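Long-range contacts in lactaldehyde dehydrogenase (Escherichia coli, PDB 2IMP), which oxidises L-lactaldehyde to L-lactate, and glycolaldehyde to glycolate, with NAD+ as the electron acceptor, in the breakdown of fucose and rhamnose: residues Val260-Leu266 with Lys295-Phe301; Arg277-Gln283 with Phe385-Leu389; Gly410-Tyr416 with Phe432-Asn438. All coordinates share one frame; numbering follows the deposited sequence.

Interaction 1: residues Val260-Leu266 with Lys295-Phe301; sequences VMDDADL and KGIYDQF
V260, I297, L266 and F301 meet where two neighbouring parallel strands of an aldehyde dehydrogenase sheet run out into helices. Strand 257-260 ends at V260 and leads through a type I turn, M261 to A264, into helix 266-274. Strand 290-294 leads through K295-I297 into helix 298-310. The contact therefore joins two neighbouring strand-to-helix connections at the C-terminal ends of the strands. F301 sits at its inner end. V260 CG2 lies off-centre over one face of the F301 ring, in a CH-pi contact 4.2 Å from the ring centroid and 25° off the normal. L266 comes to the same ring at its edge, with CD1 3.5 Å from F301 CD1. The L266 side chain has CG anti to its backbone N (chi1 -179°), and its two methyls split between neighbours. CD1 goes to F301, while CD2 lies 3.7 Å from Q300 CB. The ring is also packed by A269, V270 and I273 of helix 266-274.

I297 fills the middle. Its side chain is extended (chi2 178°), which carries CD1 to 4.1 Å from L266 CB. Its other branch turns to the M261-D262 backbone, with CG2 3.6 Å from M261 O. At the outer end the D262 carboxylate leans across the start of the second segment. This spot is modelled tightly, so its detail is doubtful. The D262 backbone N is held separately by the Q294 side chain. D265 N-caps helix 266-274, with OD1 bonded to L268 N. The contact is thus graded. V260, I297 and F301 are buried and meet their neighbours through carbon contacts, while the D262 carboxylate, probably charged, lies at the more open end.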
loop_
_atom_site.group_PDB
_atom_site.type_symbol
_atom_site.label_atom_id
_atom_site.label_comp_id
_atom_site.label_asym_id
_atom_site.label_seq_id
_atom_site.Cartn_x
_atom_site.Cartn_y
_atom_site.Cartn_z
ATOM N N VAL A 260 -26.024 -23.840 4.351
ATOM C CA VAL A 260 -25.563 -25.221 4.432
ATOM C C VAL A 260 -25.884 -26.035 3.159
ATOM O O VAL A 260 -27.037 -26.378 2.915
ATOM C CB VAL A 260 -26.207 -25.948 5.635
ATOM C CG1 VAL A 260 -25.587 -27.334 5.802
ATOM C CG2 VAL A 260 -26.040 -25.115 6.900
ATOM N N MET A 261 -24.866 -26.320 2.356
ATOM C CA MET A 261 -25.063 -27.092 1.136
ATOM C C MET A 261 -25.157 -28.613 1.391
ATOM O O MET A 261 -24.817 -29.084 2.476
ATOM C CB MET A 261 -23.928 -26.807 0.150
ATOM C CG MET A 261 -23.794 -25.341 -0.231
ATOM S SD MET A 261 -25.324 -24.638 -0.885
ATOM C CE MET A 261 -25.260 -25.239 -2.575
ATOM N N ASP A 262 -25.633 -29.365 0.405
ATOM C CA ASP A 262 -25.739 -30.808 0.579
ATOM C C ASP A 262 -24.371 -31.485 0.784
ATOM O O ASP A 262 -24.229 -32.379 1.615
ATOM C CB ASP A 262 -26.448 -31.457 -0.619
ATOM C CG ASP A 262 -27.927 -31.098 -0.695
ATOM O OD1 ASP A 262 -28.567 -30.953 0.368
ATOM O OD2 ASP A 262 -28.453 -30.977 -1.822
ATOM N N ASP A 263 -23.382 -31.032 0.020
ATOM C CA ASP A 263 -22.030 -31.568 0.101
ATOM C C ASP A 263 -21.222 -30.980 1.269
ATOM O O ASP A 263 -19.993 -30.967 1.244
ATOM C CB ASP A 263 -21.284 -31.281 -1.202
ATOM C CG ASP A 263 -20.866 -29.828 -1.320
ATOM O OD1 ASP A 263 -21.680 -28.949 -0.964
ATOM O OD2 ASP A 263 -19.731 -29.564 -1.767
ATOM N N ALA A 264 -21.929 -30.498 2.282
ATOM C CA ALA A 264 -21.281 -29.894 3.432
ATOM C C ALA A 264 -21.002 -30.839 4.606
ATOM O O ALA A 264 -21.802 -31.724 4.909
ATOM C CB ALA A 264 -22.110 -28.719 3.925
ATOM N N ASP A 265 -19.857 -30.640 5.248
ATOM C CA ASP A 265 -19.505 -31.432 6.410
ATOM C C ASP A 265 -20.548 -31.216 7.525
ATOM O O ASP A 265 -20.410 -30.306 8.342
ATOM C CB ASP A 265 -18.116 -31.021 6.912
ATOM C CG ASP A 265 -17.613 -31.898 8.044
ATOM O OD1 ASP A 265 -18.304 -32.009 9.078
ATOM O OD2 ASP A 265 -16.514 -32.474 7.897
ATOM N N LEU A 266 -21.595 -32.037 7.518
ATOM C CA LEU A 266 -22.667 -31.931 8.500
ATOM C C LEU A 266 -22.203 -31.688 9.947
ATOM O O LEU A 266 -22.720 -30.804 10.629
ATOM C CB LEU A 266 -23.551 -33.183 8.450
ATOM C CG LEU A 266 -24.740 -33.210 9.417
ATOM C CD1 LEU A 266 -25.568 -31.939 9.265
ATOM C CD2 LEU A 266 -25.595 -34.439 9.136
ATOM N N LYS A 295 -32.491 -29.016 0.508
ATOM C CA LYS A 295 -33.201 -30.289 0.546
ATOM C C LYS A 295 -32.329 -31.552 0.764
ATOM O O LYS A 295 -32.477 -32.261 1.757
ATOM C CB LYS A 295 -33.998 -30.452 -0.751
ATOM C CG LYS A 295 -34.749 -29.197 -1.199
ATOM C CD LYS A 295 -35.862 -28.812 -0.237
ATOM C CE LYS A 295 -36.664 -27.632 -0.773
ATOM N NZ LYS A 295 -37.852 -27.328 0.075
ATOM N N GLY A 296 -31.437 -31.812 -0.185
ATOM C CA GLY A 296 -30.574 -32.977 -0.112
ATOM C C GLY A 296 -30.110 -33.402 1.268
ATOM O O GLY A 296 -30.059 -34.596 1.560
ATOM N N ILE A 297 -29.771 -32.439 2.121
ATOM C CA ILE A 297 -29.287 -32.750 3.460
ATOM C C ILE A 297 -30.170 -32.200 4.606
ATOM O O ILE A 297 -29.876 -32.403 5.783
ATOM C CB ILE A 297 -27.833 -32.229 3.640
ATOM C CG1 ILE A 297 -27.243 -32.740 4.956
ATOM C CG2 ILE A 297 -27.817 -30.700 3.609
ATOM C CD1 ILE A 297 -25.809 -32.312 5.184
ATOM N N TYR A 298 -31.250 -31.520 4.235
ATOM C CA TYR A 298 -32.170 -30.934 5.205
ATOM C C TYR A 298 -32.462 -31.811 6.444
ATOM O O TYR A 298 -32.059 -31.476 7.559
ATOM C CB TYR A 298 -33.493 -30.586 4.523
ATOM C CG TYR A 298 -34.428 -29.769 5.388
ATOM C CD1 TYR A 298 -34.332 -28.377 5.436
ATOM C CD2 TYR A 298 -35.395 -30.386 6.174
ATOM C CE1 TYR A 298 -35.181 -27.622 6.247
ATOM C CE2 TYR A 298 -36.246 -29.642 6.989
ATOM C CZ TYR A 298 -36.134 -28.264 7.021
ATOM O OH TYR A 298 -36.978 -27.537 7.827
ATOM N N ASP A 299 -33.163 -32.924 6.229
ATOM C CA ASP A 299 -33.513 -33.833 7.315
ATOM C C ASP A 299 -32.357 -34.182 8.268
ATOM O O ASP A 299 -32.496 -34.076 9.483
ATOM C CB ASP A 299 -34.116 -35.114 6.745
ATOM C CG ASP A 299 -35.484 -34.886 6.145
ATOM O OD1 ASP A 299 -36.362 -34.343 6.854
ATOM O OD2 ASP A 299 -35.682 -35.251 4.969
ATOM N N GLN A 300 -31.231 -34.610 7.712
ATOM C CA GLN A 300 -30.081 -34.919 8.543
ATOM C C GLN A 300 -29.629 -33.704 9.385
ATOM O O GLN A 300 -29.471 -33.800 10.603
ATOM C CB GLN A 300 -28.906 -35.375 7.678
ATOM C CG GLN A 300 -28.946 -36.821 7.233
ATOM C CD GLN A 300 -27.760 -37.172 6.355
ATOM O OE1 GLN A 300 -27.661 -36.713 5.216
ATOM N NE2 GLN A 300 -26.842 -37.974 6.886
ATOM N N PHE A 301 -29.440 -32.571 8.711
ATOM C CA PHE A 301 -29.008 -31.347 9.375
ATOM C C PHE A 301 -29.940 -30.878 10.511
ATOM O O PHE A 301 -29.488 -30.631 11.626
ATOM C CB PHE A 301 -28.854 -30.210 8.358
ATOM C CG PHE A 301 -28.354 -28.928 8.969
ATOM C CD1 PHE A 301 -27.009 -28.771 9.280
ATOM C CD2 PHE A 301 -29.235 -27.901 9.279
ATOM C CE1 PHE A 301 -26.552 -27.614 9.906
ATOM C CE2 PHE A 301 -28.789 -26.742 9.905
ATOM C CZ PHE A 301 -27.445 -26.598 10.215
#

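Interaction 2: residues Arg277-Gln283 with Phe385-Leu389; sequences RVINSGQ and FGPVL
R277 begins the contact by reaching across to V388 and L389, the start of strand 388-394. Its chain is bent at chi2 (-68°) and chi3 (-63°), which folds it around one methyl of L389. L389 CD2 lies 3.3 Å from R277 NE and 3.7 Å from R277 CG. The two side chains run past each other in opposite directions. The far end of the guanidinium comes near two backbone carbonyls, with R277 NH2 3.2 Å from V388 O and 3.5 Å from G386 O. Neither angle fits a hydrogen bond, though a weak electrostatic attraction is possible. The clear polar bond of this group runs from NH1 to C287 O, and E289 adds a long, weak ion pair.

From here the chain winds through a loop that lies between helix 266-274 and strand 290-294. This loop leads on to the catalytic cysteine, C285, in the aldehyde dehydrogenase fold. S281 packs by its backbone, with O 4.3 Å from P387 CD. Its hydroxyl is bonded to G326 O. G282, which has positive phi (59°), and P387 have the nearest CA atoms across the contact, 4.6 Å apart. P387 is the centre of an inverse gamma turn, closed by a weak bond from V388 N to G386 O. Q283 ends the walk, with CA 3.8 Å from F385 O. The F385 ring leads away from this loop, toward R336 and the bound dinucleotide, with its side chain about 4 Å from the cofactor at the nearest atoms.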
loop_
_atom_site.group_PDB
_atom_site.type_symbol
_atom_site.label_atom_id
_atom_site.label_comp_id
_atom_site.label_asym_id
_atom_site.label_seq_id
_atom_site.Cartn_x
_atom_site.Cartn_y
_atom_site.Cartn_z
ATOM N N ARG A 277 -23.774 -19.394 18.084
ATOM C CA ARG A 277 -25.012 -18.885 18.650
ATOM C C ARG A 277 -25.029 -19.049 20.180
ATOM O O ARG A 277 -25.973 -18.645 20.860
ATOM C CB ARG A 277 -26.200 -19.635 18.047
ATOM C CG ARG A 277 -26.376 -19.400 16.566
ATOM C CD ARG A 277 -26.802 -17.973 16.311
ATOM N NE ARG A 277 -28.101 -17.693 16.914
ATOM C CZ ARG A 277 -28.771 -16.557 16.754
ATOM N NH1 ARG A 277 -28.267 -15.585 16.005
ATOM N NH2 ARG A 277 -29.948 -16.394 17.343
ATOM N N VAL A 278 -23.963 -19.659 20.685
ATOM C CA VAL A 278 -23.802 -19.900 22.110
ATOM C C VAL A 278 -22.742 -18.987 22.768
ATOM O O VAL A 278 -22.732 -18.813 23.985
ATOM C CB VAL A 278 -23.408 -21.371 22.379
ATOM C CG1 VAL A 278 -21.975 -21.622 21.937
ATOM C CG2 VAL A 278 -23.576 -21.691 23.844
ATOM N N ILE A 279 -21.860 -18.419 21.945
ATOM C CA ILE A 279 -20.819 -17.537 22.456
ATOM C C ILE A 279 -21.334 -16.155 22.924
ATOM O O ILE A 279 -20.908 -15.115 22.412
ATOM C CB ILE A 279 -19.686 -17.327 21.417
ATOM C CG1 ILE A 279 -20.245 -16.729 20.127
ATOM C CG2 ILE A 279 -18.991 -18.651 21.143
ATOM C CD1 ILE A 279 -19.186 -16.422 19.082
ATOM N N ASN A 280 -22.242 -16.195 23.903
ATOM C CA ASN A 280 -22.884 -15.034 24.526
ATOM C C ASN A 280 -24.418 -15.189 24.622
ATOM O O ASN A 280 -25.167 -14.323 24.170
ATOM C CB ASN A 280 -22.549 -13.738 23.764
ATOM C CG ASN A 280 -22.773 -12.497 24.617
ATOM O OD1 ASN A 280 -21.841 -11.697 24.813
ATOM N ND2 ASN A 280 -23.980 -12.309 25.107
ATOM N N SER A 281 -24.859 -16.305 25.198
ATOM C CA SER A 281 -26.285 -16.578 25.345
ATOM C C SER A 281 -27.114 -16.238 24.085
ATOM O O SER A 281 -28.261 -15.795 24.181
ATOM C CB SER A 281 -26.840 -15.804 26.546
ATOM O OG SER A 281 -28.241 -15.992 26.680
ATOM N N GLY A 282 -26.517 -16.455 22.917
ATOM C CA GLY A 282 -27.202 -16.147 21.679
ATOM C C GLY A 282 -27.564 -14.676 21.670
ATOM O O GLY A 282 -28.730 -14.317 21.525
ATOM N N GLN A 283 -26.557 -13.824 21.835
ATOM C CA GLN A 283 -26.758 -12.380 21.859
ATOM C C GLN A 283 -25.756 -11.585 20.989
ATOM O O GLN A 283 -25.785 -10.355 20.962
ATOM C CB GLN A 283 -26.680 -11.879 23.304
ATOM C CG GLN A 283 -27.677 -12.537 24.241
ATOM C CD GLN A 283 -27.468 -12.140 25.687
ATOM O OE1 GLN A 283 -26.421 -12.416 26.274
ATOM N NE2 GLN A 283 -28.465 -11.487 26.271
ATOM N N PHE A 385 -32.516 -10.791 19.119
ATOM C CA PHE A 385 -31.769 -10.842 20.382
ATOM C C PHE A 385 -31.529 -12.267 20.946
ATOM O O PHE A 385 -30.439 -12.819 20.824
ATOM C CB PHE A 385 -32.475 -10.017 21.468
ATOM C CG PHE A 385 -33.438 -8.996 20.936
ATOM C CD1 PHE A 385 -34.704 -9.378 20.502
ATOM C CD2 PHE A 385 -33.069 -7.659 20.834
ATOM C CE1 PHE A 385 -35.595 -8.445 19.985
ATOM C CE2 PHE A 385 -33.954 -6.715 20.318
ATOM C CZ PHE A 385 -35.217 -7.112 19.883
ATOM N N GLY A 386 -32.567 -12.828 21.563
ATOM C CA GLY A 386 -32.491 -14.155 22.154
ATOM C C GLY A 386 -31.977 -15.290 21.285
ATOM O O GLY A 386 -31.593 -15.084 20.133
ATOM N N PRO A 387 -31.968 -16.519 21.824
ATOM C CA PRO A 387 -31.504 -17.733 21.146
ATOM C C PRO A 387 -32.531 -18.394 20.195
ATOM O O PRO A 387 -32.922 -19.545 20.401
ATOM C CB PRO A 387 -31.151 -18.643 22.308
ATOM C CG PRO A 387 -32.242 -18.329 23.278
ATOM C CD PRO A 387 -32.309 -16.812 23.229
ATOM N N VAL A 388 -32.951 -17.667 19.167
ATOM C CA VAL A 388 -33.903 -18.201 18.202
ATOM C C VAL A 388 -33.275 -18.502 16.825
ATOM O O VAL A 388 -32.725 -17.608 16.186
ATOM C CB VAL A 388 -35.080 -17.226 17.996
ATOM C CG1 VAL A 388 -36.093 -17.825 17.032
ATOM C CG2 VAL A 388 -35.728 -16.908 19.334
ATOM N N LEU A 389 -33.353 -19.756 16.390
ATOM C CA LEU A 389 -32.799 -20.152 15.099
ATOM C C LEU A 389 -33.844 -20.541 14.032
ATOM O O LEU A 389 -34.354 -21.663 14.027
ATOM C CB LEU A 389 -31.825 -21.322 15.264
ATOM C CG LEU A 389 -30.485 -21.071 15.956
ATOM C CD1 LEU A 389 -29.675 -22.354 15.955
ATOM C CD2 LEU A 389 -29.726 -19.971 15.233
#

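Interaction 3: residues Gly410-Tyr416 with Phe432-Asn438; sequences GLTSSIY and FGETYIN. With SO4 (sulfate ion), chain B.
T412 and E434 turn their side chains to the same face of two paired strands and cross at an angle. T412 OG1 donates to E434 OE1 at 2.9 Å, nearly in line with the C-O bond. The other carboxylate oxygen, OE2, is hydrogen-bonded to H449 ND1, so E434 links T412 to a lactate-binding residue. The Y436 ring stands on this face too and turns its edge to T412, with CE1 3.4 Å from T412 CG2.

The strands are the two parallel arms of a beta-alpha-beta unit, with helix 420-429 as the crossover. Their axes differ by 23°. Y436 N binds S413 O at 2.7 Å and 171°, and I415 N answers with a bond to Y436 O. A parallel strand of the second subunit continues the sheet beyond 434-437.

On the reverse face, S413 OG lies between its backbone N and carbonyl carbon (chi1 67°). There it donates to E434 O and accepts from T435 OG1, each at 2.8 Å. S413 CB meanwhile sits over one face of the F432 ring, 4.0 Å from its centroid. I415 and I437 lie side by side farther along. At the 410-412 end a sulfate, probably from the crystallisation liquor, accepts from T412 N. It is modelled too close to G410 and L411, so its exact position is doubtful.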
loop_
_atom_site.group_PDB
_atom_site.type_symbol
_atom_site.label_atom_id
_atom_site.label_comp_id
_atom_site.label_asym_id
_atom_site.label_seq_id
_atom_site.Cartn_x
_atom_site.Cartn_y
_atom_site.Cartn_z
ATOM N N GLY A 410 -25.951 -6.161 6.157
ATOM C CA GLY A 410 -24.927 -6.858 5.403
ATOM C C GLY A 410 -23.581 -6.869 6.092
ATOM O O GLY A 410 -22.567 -6.527 5.496
ATOM N N LEU A 411 -23.575 -7.259 7.360
ATOM C CA LEU A 411 -22.347 -7.322 8.123
ATOM C C LEU A 411 -21.596 -8.673 8.003
ATOM O O LEU A 411 -20.469 -8.714 7.523
ATOM C CB LEU A 411 -22.641 -7.020 9.597
ATOM C CG LEU A 411 -21.455 -7.020 10.569
ATOM C CD1 LEU A 411 -20.380 -6.046 10.096
ATOM C CD2 LEU A 411 -21.952 -6.646 11.963
ATOM N N THR A 412 -22.251 -9.758 8.414
ATOM C CA THR A 412 -21.642 -11.086 8.392
ATOM C C THR A 412 -22.460 -12.194 7.682
ATOM O O THR A 412 -23.688 -12.203 7.728
ATOM C CB THR A 412 -21.363 -11.574 9.835
ATOM O OG1 THR A 412 -20.594 -10.589 10.537
ATOM C CG2 THR A 412 -20.592 -12.886 9.820
ATOM N N SER A 413 -21.749 -13.114 7.039
ATOM C CA SER A 413 -22.353 -14.248 6.342
ATOM C C SER A 413 -21.476 -15.522 6.417
ATOM O O SER A 413 -20.297 -15.449 6.772
ATOM C CB SER A 413 -22.600 -13.905 4.868
ATOM O OG SER A 413 -21.381 -13.740 4.165
ATOM N N SER A 414 -22.057 -16.671 6.080
ATOM C CA SER A 414 -21.312 -17.922 6.106
ATOM C C SER A 414 -21.888 -19.040 5.219
ATOM O O SER A 414 -23.094 -19.099 4.971
ATOM C CB SER A 414 -21.196 -18.440 7.542
ATOM O OG SER A 414 -22.446 -18.889 8.033
ATOM N N ILE A 415 -21.009 -19.916 4.751
ATOM C CA ILE A 415 -21.423 -21.036 3.924
ATOM C C ILE A 415 -20.576 -22.301 4.153
ATOM O O ILE A 415 -19.380 -22.216 4.441
ATOM C CB ILE A 415 -21.388 -20.669 2.421
ATOM C CG1 ILE A 415 -21.967 -21.820 1.593
ATOM C CG2 ILE A 415 -19.968 -20.350 1.991
ATOM C CD1 ILE A 415 -22.126 -21.514 0.118
ATOM N N TYR A 416 -21.222 -23.459 4.039
ATOM C CA TYR A 416 -20.558 -24.744 4.225
ATOM C C TYR A 416 -20.681 -25.659 3.005
ATOM O O TYR A 416 -21.770 -26.086 2.636
ATOM C CB TYR A 416 -21.118 -25.442 5.459
ATOM C CG TYR A 416 -21.055 -24.572 6.685
ATOM C CD1 TYR A 416 -21.986 -23.555 6.885
ATOM C CD2 TYR A 416 -20.020 -24.712 7.610
ATOM C CE1 TYR A 416 -21.889 -22.692 7.974
ATOM C CE2 TYR A 416 -19.914 -23.853 8.703
ATOM C CZ TYR A 416 -20.852 -22.846 8.876
ATOM O OH TYR A 416 -20.745 -21.976 9.938
ATOM N N PHE A 432 -22.004 -9.036 1.661
ATOM C CA PHE A 432 -21.714 -8.795 3.066
ATOM C C PHE A 432 -20.263 -8.346 3.338
ATOM O O PHE A 432 -19.361 -8.633 2.553
ATOM C CB PHE A 432 -22.012 -10.064 3.882
ATOM C CG PHE A 432 -23.466 -10.451 3.903
ATOM C CD1 PHE A 432 -24.080 -10.974 2.767
ATOM C CD2 PHE A 432 -24.239 -10.232 5.039
ATOM C CE1 PHE A 432 -25.435 -11.281 2.771
ATOM C CE2 PHE A 432 -25.598 -10.538 5.049
ATOM C CZ PHE A 432 -26.197 -11.052 3.913
ATOM N N GLY A 433 -20.056 -7.643 4.445
ATOM C CA GLY A 433 -18.720 -7.180 4.785
ATOM C C GLY A 433 -17.824 -8.337 5.185
ATOM O O GLY A 433 -16.596 -8.213 5.195
ATOM N N GLU A 434 -18.444 -9.463 5.520
ATOM C CA GLU A 434 -17.715 -10.658 5.919
ATOM C C GLU A 434 -18.385 -11.978 5.488
ATOM O O GLU A 434 -19.611 -12.120 5.544
ATOM C CB GLU A 434 -17.537 -10.701 7.442
ATOM C CG GLU A 434 -16.848 -9.499 8.055
ATOM C CD GLU A 434 -16.799 -9.581 9.573
ATOM O OE1 GLU A 434 -17.753 -10.128 10.169
ATOM O OE2 GLU A 434 -15.817 -9.089 10.165
ATOM N N THR A 435 -17.564 -12.927 5.060
ATOM C CA THR A 435 -18.048 -14.238 4.668
ATOM C C THR A 435 -17.170 -15.369 5.229
ATOM O O THR A 435 -15.999 -15.496 4.863
ATOM C CB THR A 435 -18.110 -14.405 3.130
ATOM O OG1 THR A 435 -19.034 -13.464 2.573
ATOM C CG2 THR A 435 -18.577 -15.816 2.771
ATOM N N TYR A 436 -17.740 -16.161 6.127
ATOM C CA TYR A 436 -17.013 -17.275 6.717
ATOM C C TYR A 436 -17.265 -18.605 6.002
ATOM O O TYR A 436 -18.411 -19.009 5.810
ATOM C CB TYR A 436 -17.371 -17.430 8.195
ATOM C CG TYR A 436 -16.957 -16.258 9.041
ATOM C CD1 TYR A 436 -17.775 -15.139 9.160
ATOM C CD2 TYR A 436 -15.731 -16.256 9.704
ATOM C CE1 TYR A 436 -17.384 -14.042 9.924
ATOM C CE2 TYR A 436 -15.329 -15.167 10.469
ATOM C CZ TYR A 436 -16.160 -14.063 10.573
ATOM O OH TYR A 436 -15.768 -12.980 11.324
ATOM N N ILE A 437 -16.185 -19.263 5.605
ATOM C CA ILE A 437 -16.287 -20.536 4.918
ATOM C C ILE A 437 -15.805 -21.745 5.759
ATOM O O ILE A 437 -14.639 -21.813 6.162
ATOM C CB ILE A 437 -15.509 -20.492 3.593
ATOM C CG1 ILE A 437 -16.042 -19.342 2.731
ATOM C CG2 ILE A 437 -15.653 -21.822 2.854
ATOM C CD1 ILE A 437 -15.338 -19.194 1.404
ATOM N N ASN A 438 -16.726 -22.671 6.010
ATOM C CA ASN A 438 -16.450 -23.876 6.784
ATOM C C ASN A 438 -15.785 -23.655 8.163
ATOM O O ASN A 438 -14.811 -24.318 8.515
ATOM C CB ASN A 438 -15.614 -24.856 5.955
ATOM C CG ASN A 438 -16.372 -25.390 4.751
ATOM O OD1 ASN A 438 -17.579 -25.624 4.818
ATOM N ND2 ASN A 438 -15.663 -25.597 3.648
HETATM S S SO4 B . -25.790 -9.291 8.732
HETATM O O1 SO4 B . -27.032 -8.628 9.146
HETATM O O2 SO4 B . -24.775 -9.143 9.793
HETATM O O3 SO4 B . -26.041 -10.708 8.461
HETATM O O4 SO4 B . -25.338 -8.685 7.482
#

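How the interactions relate
All three contacts belong to one sheet region. Strand 257-260, which leads into interaction 1, pairs in parallel with strand 409-416 of interaction 3. A probable hydrogen bond from M261 N to Y416 O, 3.1 Å long, extends this pairing, so the two contacts touch directly. Their centres are 18 Å apart. Interaction 2 touches neither. Its nearest atoms are about 7 Å from interaction 1 and about 9 Å from interaction 3. Interactions 2 and 3 come near the active site. The side chain of Q283 is about 9 Å from the bound lactic acid, and the side chain of L411 is about 5 Å from the bound lactic acid. Interaction 1 is remote from the cofactor and lactate sites.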